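Local atomic coordinates of condensin complex subunit 3 (Schizosaccharomyces pombe, PDB entry 5OQR), a protein that acts as a regulatory subunit of condensin, the complex required to convert interphase chromatin into condensed mitotic-like chromosomes. Residues S400-S403 / L404-L408; F361-E364 / Q365-I369; V137-E140 / A141-L145; S188-P191 / F192-E195; I609-F613 / E614-V618. All coordinates share one frame; numbering follows the deposited sequence.

Contact 1 of 5, residues S400-S403 / L404-L408; sequences SLIS and LHIEL
H405 keeps its CG beside the backbone N (chi1 -86°), and a near-perpendicular chi2 of 94° turns ND1 back along the helix to L401. H405 ND1 donates a hydrogen bond of 2.9 Å to L401 O, which lies close to the plane of the imidazole. The ND1 donor sits well above the L401 carbonyl plane, not on a lone pair. The backbone N of H405 bonds the same L401 O at 3.0 Å, almost in line with the carbonyl. One buried oxygen therefore takes two donors from a single residue. L401 CB also lies against the ring, 4.0 Å from H405 CE1. Both residues lie on helix 399-412, within HEAT repeat 6. The imidazole packs on L388 and L392 of helix 378-394, and its NE2 is hydrogen-bonded to Y347 OH. Bonds at both ring nitrogens probably hold the ring's rotation. A leucine in place of H405 would probably leave Y347 OH without this mate and L401 O with one donor fewer. Elsewhere on the helix, I402 and I406 lie side by side and point the same way. I402 CG2 meets I406 CD1 at 3.7 Å, and both residues rest on C468 of helix 457-471. E407 N bonds S403 O at 2.7 Å. The extended side chain of E407 leads out of this contact, to a basic side chain of another protein chain.

Contact 2 of 5, residues F361-E364 / Q365-I369; sequences FIIE and QLLYI
Q365 folds back over the ring of F361, one turn earlier on helix 356-372. Q365 CB lies 3.5 Å from I362 O. Q365 CG sits 3.3 Å from F361 O, the oxygen that also accepts the backbone N-H of Q365. A bend at chi2 (-45°) then swings the amide over the phenyl. Q365 CD stands 4.2 Å from F361 CZ. At the tip, Q365 NE2 hovers 3.3 Å above the ring plane of F361, offset toward the rim at CE1 and CZ. Amide and ring are inclined by 45°, so this is no flat stack. Q365 NE2 also donates to a water at 2.9 Å, and the water donates to E364 OE1 at 2.8 Å. The other end of the amide, OE1, is hydrogen-bonded to R315 NH2 on helix 308-324. An alanine in place of F361 would probably open a gap beside A308 and leave the amide freer to turn. Further along, E364 and Y368 run alongside each other, with E364 CG 3.7 Å from Y368 CE2. The Y368 ring makes a cation-pi contact with R315. I363 and L367 also lie side by side; L367 packs on helix 399-412 and I363 on helix 336-348, two neighbours in this alpha-solenoid. The glutamine is thus held from several directions: ring face, water and arginine together probably fix its orientation, and the water joins its amide to the E364 carboxylate.

Contact 3 of 5, residues V137-E140 / A141-L145; sequences VRLE and AVVAL
A141 N bonds V137 O at 2.8 Å with a bent N-H angle of 133°, and it also makes a weak bond to R138 O. V142 N then reaches R138 O at 3.0 Å on a straighter path, and A144 N bonds E140 O at 3.1 Å. Around L139 O the methyl groups gather. V142 CG2 stands 3.2 Å and V143 CG2 3.3 Å from L139 O. In V143 that methyl lies beside the backbone N, because CG1 takes the place anti to it (chi1 -176°). The same L139 O accepts a weak hydrogen bond from S178 OG of helix 173-182. Between side chains the touch is lighter: L139 CD2 to V143 CG2 is 4.4 Å. R138 turns elsewhere, to a salt bridge with D170. A144 packs on A105 of helix 94-108 and L126 of helix 116-129. Helix 135-145 lies in HEAT repeat 3 and packs on helix 116-129 just before it, in keeping with the antiparallel helix pairs of HEAT repeats.

Contact 4 of 5, residues S188-P191 / F192-E195; sequences STLP and FILE
L190 and L194 meet in the short helix 190-195, which overlaps the end of HEAT repeat 4 in the helical solenoid. The two side chains cross obliquely, their methyl ends together. The CG of L190 is anti to the backbone N (chi1 -166°), beside the carbonyl, and its end comes back to the following turn. L190 CD1 also reaches I193 CD1, at 3.8 Å. L190 itself packs on I216 and L222. The backbone bonds are uneven. L194 N reaches L190 O at 3.2 Å and is fairly straight, while I193 N makes only weak bonds, to T189 O and L190 O. F192 N bonds T189 O at 3.3 Å, from well above the carbonyl plane. T189 OG1 is hydrogen-bonded to E184 O and S186 N. The carboxylate of E195 has its partner outside this contact, a basic side chain of another protein chain. On the side of helix 158-169, F192 packs on L164 and Q168. Two carbonyl oxygens lie at the edge of its ring, in plane: T189 O, and S188 O at 3.3 Å from F192 CE2.

Contact 5 of 5, residues I609-F613 / E614-V618; sequences IIQYF and EPNTV
Q611 and T617 form the tight part of this contact. The side chain of Q611 starts anti to its own N (chi1 -155°), bends at chi2 and brings NE2 to T617 OG1. The hydrogen bond from Q611 NE2 to T617 OG1 is 2.8 Å long and nearly straight, and the hydroxyl lies in the amide plane. T617 OG1 in turn donates to N616 OD1, and it is also hydrogen-bonded to Q583 NE2. The hydroxyl thus has three polar partners. E614 OE2 comes within 3.0 Å of Q611 NE2, but the angle is too poor for a hydrogen bond. The amide and carboxylate planes are 40° apart. The site marks the end of helix 601-613, in the C-terminal domain family of nuclear condensing complex subunits. E614 is the first residue to leave helical geometry. E614 N still bonds Q611 O at 3.1 Å, with the donor far above the carbonyl plane. A 3-10 turn follows at 615-617, and T617 N bonds E614 O at 3.3 Å across it. On the inner side, F613 packs on I675 and Q678, and Y612 CD2 lies over the centre of the F613 ring. The outer side is looser between the two segments: exposed P615 touches the first only lightly, P615 CD being 3.9 Å from F613 O, though it packs on I659 and Y660.

Contacts 1 and 2 are neighbours, with centres 10 Å apart, and their helices touch directly. L367 packs on L404, H405 and L408, and E364 on L404. Both are buried turns within long helices. Contact 3 is buried too, but reaches the end of helix 135-145. Contacts 4 and 5 are only partly buried, one in a short helix and the other at a helix end. Contacts 1 and 3 lie on opposite sides of the chain's centre. Contacts 1 and 2 hold polar side chains within the core. Contact 3 is mostly backbone bonds with small aliphatic side chains. Contact 4 joins leucine packing to uneven backbone bonds, and contact 5 ties a turn together through side chains.

Contact 1 of 5, residues S400-S403 / L404-L408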
loop_
_atom_site.group_PDB
_atom_site.type_symbol
_atom_site.label_atom_id
_atom_site.label_comp_id
_atom_site.label_asym_id
_atom_site.label_seq_id
_atom_site.Cartn_x
_atom_site.Cartn_y
_atom_site.Cartn_z
ATOM N N SER A 400 -24.966 -7.099 13.742
ATOM C CA SER A 400 -23.861 -7.756 13.054
ATOM C C SER A 400 -24.273 -9.123 12.520
ATOM O O SER A 400 -23.956 -9.471 11.377
ATOM C CB SER A 400 -22.668 -7.889 13.999
ATOM O OG SER A 400 -23.063 -8.442 15.242
ATOM N N LEU A 401 -24.981 -9.912 13.332
ATOM C CA LEU A 401 -25.353 -11.262 12.934
ATOM C C LEU A 401 -26.625 -11.306 12.102
ATOM O O LEU A 401 -26.840 -12.284 11.381
ATOM C CB LEU A 401 -25.520 -12.144 14.172
ATOM C CG LEU A 401 -24.250 -12.391 14.991
ATOM C CD1 LEU A 401 -24.583 -13.102 16.284
ATOM C CD2 LEU A 401 -23.242 -13.198 14.197
ATOM N N ILE A 402 -27.467 -10.273 12.173
ATOM C CA ILE A 402 -28.709 -10.264 11.403
ATOM C C ILE A 402 -28.427 -10.502 9.926
ATOM O O ILE A 402 -29.122 -11.281 9.263
ATOM C CB ILE A 402 -29.464 -8.939 11.628
ATOM C CG1 ILE A 402 -30.102 -8.931 13.020
ATOM C CG2 ILE A 402 -30.527 -8.722 10.542
ATOM C CD1 ILE A 402 -30.766 -7.622 13.397
ATOM N N SER A 403 -27.409 -9.831 9.384
ATOM C CA SER A 403 -27.146 -9.916 7.951
ATOM C C SER A 403 -26.763 -11.332 7.546
ATOM O O SER A 403 -27.297 -11.879 6.576
ATOM C CB SER A 403 -26.047 -8.929 7.568
ATOM O OG SER A 403 -26.354 -7.628 8.036
ATOM N N LEU A 404 -25.828 -11.942 8.276
ATOM C CA LEU A 404 -25.408 -13.299 7.946
ATOM C C LEU A 404 -26.543 -14.300 8.115
ATOM O O LEU A 404 -26.627 -15.273 7.356
ATOM C CB LEU A 404 -24.212 -13.697 8.810
ATOM C CG LEU A 404 -22.911 -12.940 8.536
ATOM C CD1 LEU A 404 -21.841 -13.364 9.523
ATOM C CD2 LEU A 404 -22.429 -13.164 7.112
ATOM N N HIS A 405 -27.420 -14.087 9.097
ATOM C CA HIS A 405 -28.573 -14.965 9.259
ATOM C C HIS A 405 -29.492 -14.885 8.050
ATOM O O HIS A 405 -29.901 -15.910 7.495
ATOM C CB HIS A 405 -29.339 -14.602 10.530
ATOM C CG HIS A 405 -28.806 -15.258 11.764
ATOM N ND1 HIS A 405 -27.893 -14.650 12.597
ATOM C CD2 HIS A 405 -29.055 -16.473 12.302
ATOM C CE1 HIS A 405 -27.605 -15.462 13.597
ATOM N NE2 HIS A 405 -28.296 -16.575 13.440
ATOM N N ILE A 406 -29.834 -13.666 7.633
ATOM C CA ILE A 406 -30.738 -13.489 6.505
ATOM C C ILE A 406 -30.060 -13.882 5.199
ATOM O O ILE A 406 -30.719 -14.361 4.270
ATOM C CB ILE A 406 -31.250 -12.039 6.477
ATOM C CG1 ILE A 406 -32.115 -11.782 7.716
ATOM C CG2 ILE A 406 -32.030 -11.760 5.191
ATOM C CD1 ILE A 406 -32.587 -10.355 7.883
ATOM N N GLU A 407 -28.745 -13.689 5.100
ATOM C CA GLU A 407 -28.023 -14.130 3.912
ATOM C C GLU A 407 -28.014 -15.650 3.811
ATOM O O GLU A 407 -28.217 -16.208 2.727
ATOM C CB GLU A 407 -26.597 -13.581 3.944
ATOM C CG GLU A 407 -25.731 -14.003 2.774
ATOM C CD GLU A 407 -24.335 -13.412 2.844
ATOM O OE1 GLU A 407 -24.094 -12.553 3.720
ATOM O OE2 GLU A 407 -23.479 -13.809 2.027
ATOM N N LEU A 408 -27.782 -16.334 4.932
ATOM C CA LEU A 408 -27.825 -17.791 4.940
ATOM C C LEU A 408 -29.238 -18.308 4.709
ATOM O O LEU A 408 -29.421 -19.358 4.085
ATOM C CB LEU A 408 -27.268 -18.307 6.266
ATOM C CG LEU A 408 -27.230 -19.814 6.509
ATOM C CD1 LEU A 408 -26.400 -20.525 5.463
ATOM C CD2 LEU A 408 -26.684 -20.082 7.899
#

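Contact 2 of 5, residues F361-E364 / Q365-I369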
loop_
_atom_site.group_PDB
_atom_site.type_symbol
_atom_site.label_atom_id
_atom_site.label_comp_id
_atom_site.label_asym_id
_atom_site.label_seq_id
_atom_site.Cartn_x
_atom_site.Cartn_y
_atom_site.Cartn_z
ATOM N N PHE A 361 -18.953 -13.596 17.942
ATOM C CA PHE A 361 -17.880 -13.918 17.011
ATOM C C PHE A 361 -17.915 -15.388 16.617
ATOM O O PHE A 361 -17.718 -15.725 15.444
ATOM C CB PHE A 361 -16.533 -13.556 17.635
ATOM C CG PHE A 361 -15.373 -13.685 16.695
ATOM C CD1 PHE A 361 -15.173 -12.755 15.689
ATOM C CD2 PHE A 361 -14.475 -14.730 16.820
ATOM C CE1 PHE A 361 -14.107 -12.870 14.824
ATOM C CE2 PHE A 361 -13.406 -14.847 15.958
ATOM C CZ PHE A 361 -13.221 -13.917 14.959
ATOM N N ILE A 362 -18.168 -16.277 17.581
ATOM C CA ILE A 362 -18.228 -17.707 17.288
ATOM C C ILE A 362 -19.373 -18.005 16.329
ATOM O O ILE A 362 -19.202 -18.713 15.330
ATOM C CB ILE A 362 -18.362 -18.512 18.594
ATOM C CG1 ILE A 362 -17.112 -18.330 19.454
ATOM C CG2 ILE A 362 -18.586 -19.992 18.302
ATOM C CD1 ILE A 362 -17.274 -18.799 20.881
ATOM N N ILE A 363 -20.563 -17.480 16.627
ATOM C CA ILE A 363 -21.710 -17.689 15.746
ATOM C C ILE A 363 -21.408 -17.153 14.354
ATOM O O ILE A 363 -21.763 -17.769 13.343
ATOM C CB ILE A 363 -22.967 -17.036 16.353
ATOM C CG1 ILE A 363 -23.374 -17.774 17.630
ATOM C CG2 ILE A 363 -24.123 -17.034 15.350
ATOM C CD1 ILE A 363 -24.388 -17.035 18.475
ATOM N N GLU A 364 -20.750 -15.996 14.282
ATOM C CA GLU A 364 -20.348 -15.435 12.997
ATOM C C GLU A 364 -19.537 -16.443 12.188
ATOM O O GLU A 364 -19.803 -16.666 11.003
ATOM C CB GLU A 364 -19.546 -14.158 13.233
ATOM C CG GLU A 364 -19.198 -13.389 11.981
ATOM C CD GLU A 364 -18.508 -12.076 12.294
ATOM O OE1 GLU A 364 -17.591 -11.682 11.542
ATOM O OE2 GLU A 364 -18.877 -11.443 13.305
ATOM N N GLN A 365 -18.550 -17.074 12.822
ATOM C CA GLN A 365 -17.723 -18.046 12.117
ATOM C C GLN A 365 -18.543 -19.240 11.649
ATOM O O GLN A 365 -18.332 -19.750 10.542
ATOM C CB GLN A 365 -16.572 -18.503 13.017
ATOM C CG GLN A 365 -15.666 -17.377 13.491
ATOM C CD GLN A 365 -15.289 -16.423 12.373
ATOM O OE1 GLN A 365 -14.949 -16.846 11.271
ATOM N NE2 GLN A 365 -15.364 -15.128 12.649
ATOM N N LEU A 366 -19.485 -19.704 12.473
ATOM C CA LEU A 366 -20.285 -20.863 12.097
ATOM C C LEU A 366 -21.200 -20.545 10.923
ATOM O O LEU A 366 -21.425 -21.394 10.054
ATOM C CB LEU A 366 -21.099 -21.349 13.297
ATOM C CG LEU A 366 -20.304 -21.859 14.501
ATOM C CD1 LEU A 366 -21.250 -22.305 15.601
ATOM C CD2 LEU A 366 -19.375 -22.995 14.109
ATOM N N LEU A 367 -21.741 -19.329 10.878
ATOM C CA LEU A 367 -22.557 -18.931 9.738
ATOM C C LEU A 367 -21.729 -18.883 8.459
ATOM O O LEU A 367 -22.218 -19.244 7.383
ATOM C CB LEU A 367 -23.205 -17.575 10.011
ATOM C CG LEU A 367 -24.284 -17.569 11.093
ATOM C CD1 LEU A 367 -24.620 -16.149 11.513
ATOM C CD2 LEU A 367 -25.528 -18.285 10.599
ATOM N N TYR A 368 -20.474 -18.438 8.555
ATOM C CA TYR A 368 -19.604 -18.433 7.384
ATOM C C TYR A 368 -19.368 -19.845 6.873
ATOM O O TYR A 368 -19.395 -20.086 5.660
ATOM C CB TYR A 368 -18.269 -17.760 7.716
ATOM C CG TYR A 368 -18.295 -16.252 7.632
ATOM C CD1 TYR A 368 -18.762 -15.609 6.497
ATOM C CD2 TYR A 368 -17.855 -15.471 8.689
ATOM C CE1 TYR A 368 -18.789 -14.233 6.414
ATOM C CE2 TYR A 368 -17.879 -14.096 8.620
ATOM C CZ TYR A 368 -18.346 -13.481 7.478
ATOM O OH TYR A 368 -18.374 -12.108 7.401
ATOM N N ILE A 369 -19.127 -20.790 7.779
ATOM C CA ILE A 369 -18.999 -22.185 7.373
ATOM C C ILE A 369 -20.279 -22.655 6.701
ATOM O O ILE A 369 -20.243 -23.387 5.706
ATOM C CB ILE A 369 -18.641 -23.065 8.584
ATOM C CG1 ILE A 369 -17.296 -22.633 9.172
ATOM C CG2 ILE A 369 -18.584 -24.533 8.181
ATOM C CD1 ILE A 369 -17.007 -23.209 10.535
HETATM O O HOH W 1 -15.172 -12.867 10.780
#

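Contact 3 of 5, residues V137-E140 / A141-L145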
loop_
_atom_site.group_PDB
_atom_site.type_symbol
_atom_site.label_atom_id
_atom_site.label_comp_id
_atom_site.label_asym_id
_atom_site.label_seq_id
_atom_site.Cartn_x
_atom_site.Cartn_y
_atom_site.Cartn_z
ATOM N N VAL A 137 29.751 7.211 1.093
ATOM C CA VAL A 137 30.405 7.580 2.344
ATOM C C VAL A 137 29.447 7.399 3.514
ATOM O O VAL A 137 29.809 6.844 4.557
ATOM C CB VAL A 137 30.933 9.023 2.266
ATOM C CG1 VAL A 137 31.608 9.426 3.576
ATOM C CG2 VAL A 137 31.902 9.175 1.101
ATOM N N ARG A 138 28.211 7.875 3.359
ATOM C CA ARG A 138 27.213 7.716 4.410
ATOM C C ARG A 138 27.014 6.247 4.756
ATOM O O ARG A 138 26.973 5.872 5.934
ATOM C CB ARG A 138 25.894 8.345 3.971
ATOM C CG ARG A 138 25.898 9.862 3.971
ATOM C CD ARG A 138 24.597 10.401 3.409
ATOM N NE ARG A 138 24.639 10.492 1.951
ATOM C CZ ARG A 138 23.570 10.477 1.160
ATOM N NH1 ARG A 138 22.354 10.357 1.675
ATOM N NH2 ARG A 138 23.718 10.570 -0.154
ATOM N N LEU A 139 26.883 5.398 3.735
ATOM C CA LEU A 139 26.685 3.972 3.960
ATOM C C LEU A 139 27.731 3.424 4.923
ATOM O O LEU A 139 27.399 2.871 5.976
ATOM C CB LEU A 139 26.734 3.229 2.622
ATOM C CG LEU A 139 26.055 1.857 2.548
ATOM C CD1 LEU A 139 26.086 1.349 1.117
ATOM C CD2 LEU A 139 26.693 0.840 3.484
ATOM N N GLU A 140 29.009 3.572 4.575
ATOM C CA GLU A 140 30.073 3.045 5.419
ATOM C C GLU A 140 30.222 3.823 6.719
ATOM O O GLU A 140 30.769 3.287 7.687
ATOM C CB GLU A 140 31.396 3.057 4.653
ATOM C CG GLU A 140 31.385 2.223 3.388
ATOM C CD GLU A 140 31.220 0.744 3.668
ATOM O OE1 GLU A 140 31.345 0.342 4.843
ATOM O OE2 GLU A 140 30.965 -0.018 2.711
ATOM N N ALA A 141 29.746 5.069 6.765
ATOM C CA ALA A 141 29.913 5.876 7.968
ATOM C C ALA A 141 29.008 5.390 9.091
ATOM O O ALA A 141 29.444 5.277 10.242
ATOM C CB ALA A 141 29.638 7.346 7.654
ATOM N N VAL A 142 27.743 5.097 8.781
ATOM C CA VAL A 142 26.825 4.626 9.814
ATOM C C VAL A 142 27.293 3.282 10.356
ATOM O O VAL A 142 27.173 3.002 11.554
ATOM C CB VAL A 142 25.385 4.552 9.270
ATOM C CG1 VAL A 142 24.963 5.900 8.694
ATOM C CG2 VAL A 142 25.244 3.457 8.223
ATOM N N VAL A 143 27.843 2.433 9.484
ATOM C CA VAL A 143 28.391 1.158 9.938
ATOM C C VAL A 143 29.531 1.404 10.915
ATOM O O VAL A 143 29.608 0.781 11.981
ATOM C CB VAL A 143 28.850 0.309 8.738
ATOM C CG1 VAL A 143 29.340 -1.056 9.205
ATOM C CG2 VAL A 143 27.721 0.145 7.730
ATOM N N ALA A 144 30.434 2.323 10.567
ATOM C CA ALA A 144 31.515 2.682 11.477
ATOM C C ALA A 144 30.964 3.306 12.751
ATOM O O ALA A 144 31.320 2.902 13.864
ATOM C CB ALA A 144 32.483 3.643 10.786
ATOM N N LEU A 145 30.083 4.295 12.602
ATOM C CA LEU A 145 29.557 5.000 13.764
ATOM C C LEU A 145 28.743 4.066 14.652
ATOM O O LEU A 145 28.803 4.159 15.884
ATOM C CB LEU A 145 28.715 6.187 13.302
ATOM C CG LEU A 145 28.601 7.351 14.284
ATOM C CD1 LEU A 145 28.242 8.623 13.547
ATOM C CD2 LEU A 145 27.574 7.065 15.349
#

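Contact 4 of 5, residues S188-P191 / F192-E195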
loop_
_atom_site.group_PDB
_atom_site.type_symbol
_atom_site.label_atom_id
_atom_site.label_comp_id
_atom_site.label_asym_id
_atom_site.label_seq_id
_atom_site.Cartn_x
_atom_site.Cartn_y
_atom_site.Cartn_z
ATOM N N SER A 188 12.222 2.846 21.903
ATOM C CA SER A 188 12.489 4.170 21.351
ATOM C C SER A 188 12.769 4.088 19.856
ATOM O O SER A 188 12.250 4.887 19.070
ATOM C CB SER A 188 13.666 4.811 22.084
ATOM O OG SER A 188 14.816 3.985 22.012
ATOM N N THR A 189 13.590 3.123 19.449
ATOM C CA THR A 189 13.926 2.928 18.046
ATOM C C THR A 189 12.917 2.060 17.307
ATOM O O THR A 189 12.904 2.062 16.070
ATOM C CB THR A 189 15.313 2.286 17.925
ATOM O OG1 THR A 189 15.295 0.982 18.520
ATOM C CG2 THR A 189 16.362 3.137 18.624
ATOM N N LEU A 190 12.073 1.330 18.035
ATOM C CA LEU A 190 11.160 0.382 17.397
ATOM C C LEU A 190 10.202 1.059 16.426
ATOM O O LEU A 190 10.098 0.599 15.276
ATOM C CB LEU A 190 10.417 -0.395 18.491
ATOM C CG LEU A 190 9.634 -1.674 18.170
ATOM C CD1 LEU A 190 9.775 -2.113 16.734
ATOM C CD2 LEU A 190 10.083 -2.788 19.102
ATOM N N PRO A 191 9.495 2.130 16.789
ATOM C CA PRO A 191 8.508 2.698 15.855
ATOM C C PRO A 191 9.079 3.042 14.491
ATOM O O PRO A 191 8.342 3.023 13.497
ATOM C CB PRO A 191 8.019 3.953 16.589
ATOM C CG PRO A 191 8.292 3.690 18.022
ATOM C CD PRO A 191 9.545 2.880 18.055
ATOM N N PHE A 192 10.373 3.352 14.410
ATOM C CA PHE A 192 10.948 3.806 13.151
ATOM C C PHE A 192 11.357 2.645 12.255
ATOM O O PHE A 192 11.260 2.758 11.028
ATOM C CB PHE A 192 12.146 4.714 13.426
ATOM C CG PHE A 192 11.817 5.893 14.294
ATOM C CD1 PHE A 192 11.444 7.102 13.732
ATOM C CD2 PHE A 192 11.866 5.788 15.674
ATOM C CE1 PHE A 192 11.136 8.186 14.529
ATOM C CE2 PHE A 192 11.559 6.867 16.477
ATOM C CZ PHE A 192 11.193 8.068 15.904
ATOM N N ILE A 193 11.807 1.528 12.832
ATOM C CA ILE A 193 12.151 0.377 12.006
ATOM C C ILE A 193 10.888 -0.243 11.423
ATOM O O ILE A 193 10.898 -0.747 10.294
ATOM C CB ILE A 193 12.976 -0.653 12.804
ATOM C CG1 ILE A 193 12.106 -1.396 13.825
ATOM C CG2 ILE A 193 14.153 0.034 13.497
ATOM C CD1 ILE A 193 12.829 -2.498 14.567
ATOM N N LEU A 194 9.783 -0.206 12.170
ATOM C CA LEU A 194 8.524 -0.729 11.655
ATOM C C LEU A 194 8.009 0.115 10.499
ATOM O O LEU A 194 7.423 -0.417 9.549
ATOM C CB LEU A 194 7.491 -0.795 12.780
ATOM C CG LEU A 194 7.402 -2.107 13.568
ATOM C CD1 LEU A 194 8.752 -2.806 13.705
ATOM C CD2 LEU A 194 6.792 -1.842 14.939
ATOM N N GLU A 195 8.218 1.430 10.555
ATOM C CA GLU A 195 7.859 2.272 9.422
ATOM C C GLU A 195 8.551 1.804 8.150
ATOM O O GLU A 195 7.986 1.926 7.056
ATOM C CB GLU A 195 8.215 3.728 9.716
ATOM C CG GLU A 195 7.767 4.702 8.639
ATOM C CD GLU A 195 8.163 6.131 8.941
ATOM O OE1 GLU A 195 9.319 6.352 9.363
ATOM O OE2 GLU A 195 7.319 7.035 8.762
#

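Contact 5 of 5, residues I609-F613 / E614-V618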
loop_
_atom_site.group_PDB
_atom_site.type_symbol
_atom_site.label_atom_id
_atom_site.label_comp_id
_atom_site.label_asym_id
_atom_site.label_seq_id
_atom_site.Cartn_x
_atom_site.Cartn_y
_atom_site.Cartn_z
ATOM N N ILE A 609 -9.220 15.635 -11.228
ATOM C CA ILE A 609 -7.768 15.773 -11.203
ATOM C C ILE A 609 -7.360 16.929 -10.301
ATOM O O ILE A 609 -6.381 16.834 -9.553
ATOM C CB ILE A 609 -7.231 15.944 -12.638
ATOM C CG1 ILE A 609 -7.439 14.643 -13.418
ATOM C CG2 ILE A 609 -5.751 16.343 -12.631
ATOM C CD1 ILE A 609 -7.039 14.708 -14.871
ATOM N N ILE A 610 -8.102 18.034 -10.352
ATOM C CA ILE A 610 -7.766 19.189 -9.524
ATOM C C ILE A 610 -7.854 18.822 -8.049
ATOM O O ILE A 610 -6.898 19.001 -7.286
ATOM C CB ILE A 610 -8.675 20.383 -9.865
ATOM C CG1 ILE A 610 -8.369 20.884 -11.277
ATOM C CG2 ILE A 610 -8.497 21.510 -8.843
ATOM C CD1 ILE A 610 -9.227 22.042 -11.737
ATOM N N GLN A 611 -9.009 18.305 -7.625
ATOM C CA GLN A 611 -9.186 17.933 -6.226
ATOM C C GLN A 611 -8.156 16.897 -5.799
ATOM O O GLN A 611 -7.600 16.978 -4.699
ATOM C CB GLN A 611 -10.599 17.399 -6.008
ATOM C CG GLN A 611 -11.095 17.536 -4.586
ATOM C CD GLN A 611 -11.519 18.948 -4.261
ATOM O OE1 GLN A 611 -12.296 19.558 -4.994
ATOM N NE2 GLN A 611 -11.004 19.483 -3.162
ATOM N N TYR A 612 -7.889 15.914 -6.659
ATOM C CA TYR A 612 -6.938 14.860 -6.323
ATOM C C TYR A 612 -5.566 15.431 -5.988
ATOM O O TYR A 612 -4.876 14.923 -5.097
ATOM C CB TYR A 612 -6.844 13.869 -7.482
ATOM C CG TYR A 612 -5.776 12.816 -7.320
ATOM C CD1 TYR A 612 -5.873 11.846 -6.334
ATOM C CD2 TYR A 612 -4.677 12.781 -8.165
ATOM C CE1 TYR A 612 -4.899 10.877 -6.186
ATOM C CE2 TYR A 612 -3.700 11.816 -8.027
ATOM C CZ TYR A 612 -3.818 10.866 -7.036
ATOM O OH TYR A 612 -2.847 9.903 -6.895
ATOM N N PHE A 613 -5.150 16.482 -6.688
ATOM C CA PHE A 613 -3.855 17.105 -6.459
ATOM C C PHE A 613 -3.944 18.370 -5.615
ATOM O O PHE A 613 -2.910 18.983 -5.336
ATOM C CB PHE A 613 -3.183 17.441 -7.795
ATOM C CG PHE A 613 -2.685 16.239 -8.550
ATOM C CD1 PHE A 613 -1.690 15.437 -8.024
ATOM C CD2 PHE A 613 -3.201 15.925 -9.794
ATOM C CE1 PHE A 613 -1.229 14.337 -8.718
ATOM C CE2 PHE A 613 -2.742 14.829 -10.493
ATOM C CZ PHE A 613 -1.753 14.034 -9.953
ATOM N N GLU A 614 -5.140 18.772 -5.203
ATOM C CA GLU A 614 -5.290 20.042 -4.512
ATOM C C GLU A 614 -4.694 19.958 -3.107
ATOM O O GLU A 614 -4.833 18.933 -2.434
ATOM C CB GLU A 614 -6.764 20.435 -4.428
ATOM C CG GLU A 614 -6.994 21.795 -3.797
ATOM C CD GLU A 614 -8.364 22.354 -4.100
ATOM O OE1 GLU A 614 -8.539 23.583 -3.962
ATOM O OE2 GLU A 614 -9.259 21.571 -4.484
ATOM N N PRO A 615 -4.023 21.015 -2.635
ATOM C CA PRO A 615 -3.447 20.956 -1.282
ATOM C C PRO A 615 -4.482 20.862 -0.175
ATOM O O PRO A 615 -4.221 20.199 0.836
ATOM C CB PRO A 615 -2.638 22.258 -1.188
ATOM C CG PRO A 615 -3.197 23.141 -2.248
ATOM C CD PRO A 615 -3.589 22.226 -3.353
ATOM N N ASN A 616 -5.643 21.502 -0.318
ATOM C CA ASN A 616 -6.628 21.477 0.759
ATOM C C ASN A 616 -7.154 20.073 1.025
ATOM O O ASN A 616 -7.768 19.841 2.073
ATOM C CB ASN A 616 -7.793 22.420 0.442
ATOM C CG ASN A 616 -8.670 21.922 -0.695
ATOM O OD1 ASN A 616 -8.481 20.823 -1.216
ATOM N ND2 ASN A 616 -9.647 22.733 -1.078
ATOM N N THR A 617 -6.929 19.137 0.106
ATOM C CA THR A 617 -7.402 17.767 0.233
ATOM C C THR A 617 -6.271 16.782 0.507
ATOM O O THR A 617 -6.521 15.576 0.578
ATOM C CB THR A 617 -8.152 17.362 -1.046
ATOM O OG1 THR A 617 -9.083 18.392 -1.396
ATOM C CG2 THR A 617 -8.928 16.062 -0.859
ATOM N N VAL A 618 -5.038 17.262 0.679
ATOM C CA VAL A 618 -3.902 16.353 0.804
ATOM C C VAL A 618 -4.057 15.463 2.031
ATOM O O VAL A 618 -3.695 14.282 2.007
ATOM C CB VAL A 618 -2.584 17.149 0.843
ATOM C CG1 VAL A 618 -2.482 17.980 2.121
ATOM C CG2 VAL A 618 -1.397 16.213 0.711
#